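Local coordinates for protein probable starch synthase 4, chloroplastic/amyloplastic (Arabidopsis thaliana, PDB 6GNE) that belongs to the GT-B-fold starch synthases of plastids and binds ADP and glycan in the cleft between its two domains, at residues 16-19 with 23-26. Residues are numbered along the deposited sequence; the frame is centred on the assembly and turned at random.
Sequences AAEM and AKVG. With ADP (adenosine-5'-diphosphate), chain F.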
ATOM      1  N   ALA A  16       8.803   6.652   6.970  1.00 33.79           N
ATOM      2  CA  ALA A  16       7.699   5.703   6.933  1.00 32.64           C
ATOM      3  C   ALA A  16       8.024   4.462   7.714  1.00 33.19           C
ATOM      4  O   ALA A  16       9.197   4.199   8.016  1.00 34.62           O
ATOM      5  CB  ALA A  16       7.402   5.336   5.486  1.00 31.78           C
ATOM      6  N   ALA A  17       6.993   3.680   7.994  1.00 33.57           N
ATOM      7  CA  ALA A  17       7.164   2.400   8.687  1.00 35.32           C
ATOM      8  C   ALA A  17       7.452   1.240   7.754  1.00 34.77           C
ATOM      9  O   ALA A  17       7.815   0.177   8.231  1.00 36.42           O
ATOM     10  CB  ALA A  17       5.933   2.098   9.537  1.00 35.83           C
ATOM     11  N   GLU A  18       7.302   1.443   6.447  1.00 34.36           N
ATOM     12  CA  GLU A  18       7.555   0.405   5.436  1.00 34.78           C
ATOM     13  C   GLU A  18       8.250   0.923   4.190  1.00 34.97           C
ATOM     14  O   GLU A  18       8.109   2.089   3.804  1.00 34.63           O
ATOM     15  CB  GLU A  18       6.236  -0.204   4.933  1.00 33.75           C
ATOM     16  CG  GLU A  18       5.406  -0.959   5.942  1.00 33.41           C
ATOM     17  CD  GLU A  18       4.071  -1.396   5.320  1.00 32.47           C
ATOM     18  OE1 GLU A  18       4.067  -2.118   4.284  1.00 30.93           O
ATOM     19  OE2 GLU A  18       3.020  -1.013   5.867  1.00 33.17           O
ATOM     20  N   MET A  19       8.967   0.007   3.553  1.00 36.48           N
ATOM     21  CA  MET A  19       9.468   0.181   2.207  1.00 37.31           C
ATOM     22  C   MET A  19       9.684  -1.197   1.581  1.00 36.98           C
ATOM     23  O   MET A  19      10.391  -2.053   2.128  1.00 37.44           O
ATOM     24  CB  MET A  19      10.785   0.938   2.212  1.00 40.48           C
ATOM     25  CG  MET A  19      11.253   1.356   0.811  1.00 41.69           C
ATOM     26  SD  MET A  19      12.971   1.849   0.782  1.00 44.35           S
ATOM     27  CE  MET A  19      13.262   1.812  -0.969  1.00 46.09           C
ATOM     28  N   ALA A  23      10.959  -3.968   4.087  1.00 35.61           N
ATOM     29  CA  ALA A  23       9.991  -3.960   5.159  1.00 36.55           C
ATOM     30  C   ALA A  23       8.622  -3.691   4.594  1.00 35.96           C
ATOM     31  O   ALA A  23       8.259  -2.537   4.397  1.00 35.23           O
ATOM     32  CB  ALA A  23      10.370  -2.903   6.173  1.00 38.24           C
ATOM     33  N   LYS A  24       7.867  -4.760   4.339  1.00 36.93           N
ATOM     34  CA  LYS A  24       6.608  -4.669   3.638  1.00 36.62           C
ATOM     35  C   LYS A  24       5.517  -5.510   4.271  1.00 37.53           C
ATOM     36  O   LYS A  24       5.698  -6.712   4.512  1.00 37.77           O
ATOM     37  CB  LYS A  24       6.791  -5.140   2.205  1.00 37.61           C
ATOM     38  CG  LYS A  24       5.488  -5.131   1.438  1.00 38.85           C
ATOM     39  CD  LYS A  24       5.621  -5.783   0.094  1.00 40.52           C
ATOM     40  CE  LYS A  24       4.271  -5.777  -0.600  1.00 40.96           C
ATOM     41  NZ  LYS A  24       4.411  -5.896  -2.072  1.00 43.33           N
ATOM     42  N   VAL A  25       4.365  -4.870   4.489  1.00 37.82           N
ATOM     43  CA  VAL A  25       3.136  -5.538   4.920  1.00 36.97           C
ATOM     44  C   VAL A  25       2.079  -5.481   3.806  1.00 35.25           C
ATOM     45  O   VAL A  25       1.437  -6.477   3.520  1.00 33.37           O
ATOM     46  CB  VAL A  25       2.592  -4.904   6.223  1.00 38.39           C
ATOM     47  CG1 VAL A  25       1.195  -5.465   6.559  1.00 38.65           C
ATOM     48  CG2 VAL A  25       3.577  -5.159   7.368  1.00 39.25           C
ATOM     49  N   GLY A  26       1.859  -4.307   3.220  1.00 33.86           N
ATOM     50  CA  GLY A  26       1.031  -4.213   2.047  1.00 32.63           C
ATOM     51  C   GLY A  26       1.443  -3.112   1.098  1.00 32.72           C
ATOM     52  O   GLY A  26       2.621  -2.952   0.794  1.00 34.44           O
TER
HETATM   53  PB  ADP F 601      -3.329  -3.309   1.008  1.00 27.46           P
HETATM   54  O1B ADP F 601      -2.397  -2.139   1.120  1.00 28.85           O
HETATM   55  O2B ADP F 601      -2.783  -4.644   1.426  1.00 27.40           O
HETATM   56  O3B ADP F 601      -4.648  -3.017   1.686  1.00 28.09           O
HETATM   57  PA  ADP F 601      -2.772  -2.980  -1.803  1.00 28.50           P
HETATM   58  O1A ADP F 601      -3.440  -3.538  -3.027  1.00 29.64           O
HETATM   59  O2A ADP F 601      -2.592  -1.484  -1.803  1.00 30.69           O
HETATM   60  O3A ADP F 601      -3.653  -3.492  -0.556  1.00 27.33           O
HETATM   61  O5' ADP F 601      -1.323  -3.635  -1.578  1.00 28.95           O
HETATM   62  C5' ADP F 601      -1.134  -5.045  -1.453  1.00 29.36           C
HETATM   63  C4' ADP F 601       0.296  -5.521  -1.768  1.00 28.85           C
HETATM   64  O4' ADP F 601       0.638  -6.627  -0.918  1.00 28.56           O
HETATM   65  C3' ADP F 601       0.451  -6.071  -3.171  1.00 28.13           C
HETATM   66  O3' ADP F 601       1.806  -5.929  -3.564  1.00 27.88           O
HETATM   67  C2' ADP F 601       0.145  -7.538  -3.014  1.00 27.70           C
HETATM   68  O2' ADP F 601       0.720  -8.334  -4.034  1.00 28.75           O
HETATM   69  C1' ADP F 601       0.785  -7.820  -1.687  1.00 28.36           C
HETATM   70  N9  ADP F 601       0.153  -8.930  -0.941  1.00 29.82           N
HETATM   71  C8  ADP F 601      -0.989  -8.892  -0.243  1.00 29.22           C
HETATM   72  N7  ADP F 601      -1.222 -10.085   0.348  1.00 29.29           N
HETATM   73  C5  ADP F 601      -0.213 -10.911   0.031  1.00 29.69           C
HETATM   74  C6  ADP F 601       0.167 -12.331   0.315  1.00 29.92           C
HETATM   75  N6  ADP F 601      -0.635 -13.112   1.081  1.00 28.33           N
HETATM   76  N1  ADP F 601       1.330 -12.789  -0.228  1.00 29.74           N
HETATM   77  C2  ADP F 601       2.104 -11.993  -1.010  1.00 30.03           C
HETATM   78  N3  ADP F 601       1.806 -10.717  -1.302  1.00 29.05           N
HETATM   79  C4  ADP F 601       0.686 -10.138  -0.823  1.00 29.65           C
HETATM   80  O   HOH W   1       1.300  -1.458   3.670  1.00 36.97           O
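Glu-18 turns CG anti to its carbonyl carbon (chi1 -64°) and then runs extended, which brings its carboxylate against the backbone amides of Val-25 and Gly-26. Val-25 N gives OE1 a nearly straight hydrogen bond of 2.8 Å, arriving from well above the carboxylate plane. Gly-26 N reaches the same oxygen at 3.3 Å, on the syn side and closer to that plane; both donors approach from one face. A water ties the carboxylate to the loop a second time, lying 2.8 Å from Glu-18 OE2 and accepting weakly from Gly-26 N, while Tyr-112 OH also bonds OE2. Two successive amides on one oxygen, with OE2 held as well, limit rotation of the carboxylate. Nearer the backbone, the CB and CG part of Glu-18 runs past the Ala-23 carbonyl. Met-19 and Ala-23 form a single antiparallel hydrogen-bonded bridge: Met-19 N to Ala-23 O and Ala-23 N to Met-19 O are each 2.8 Å, the former more bent. Lys-24 leaves the contact as an extended chain, and its NZ donates to ADP O3' at 3.0 Å while forming a salt bridge with Asp-30. Gly-26 also lines the ADP and glycan pockets, its CA lying 3.8 Å from ADP O4'. The glutamate thus probably helps to hold the backbone of the GT-B-fold loop that contributes Lys-24 and Gly-26 to the ADP pocket. This loop joins strand 11-15 to helix 27-41, with Met-19 packed among that helix and strands 45-51 and 92-100.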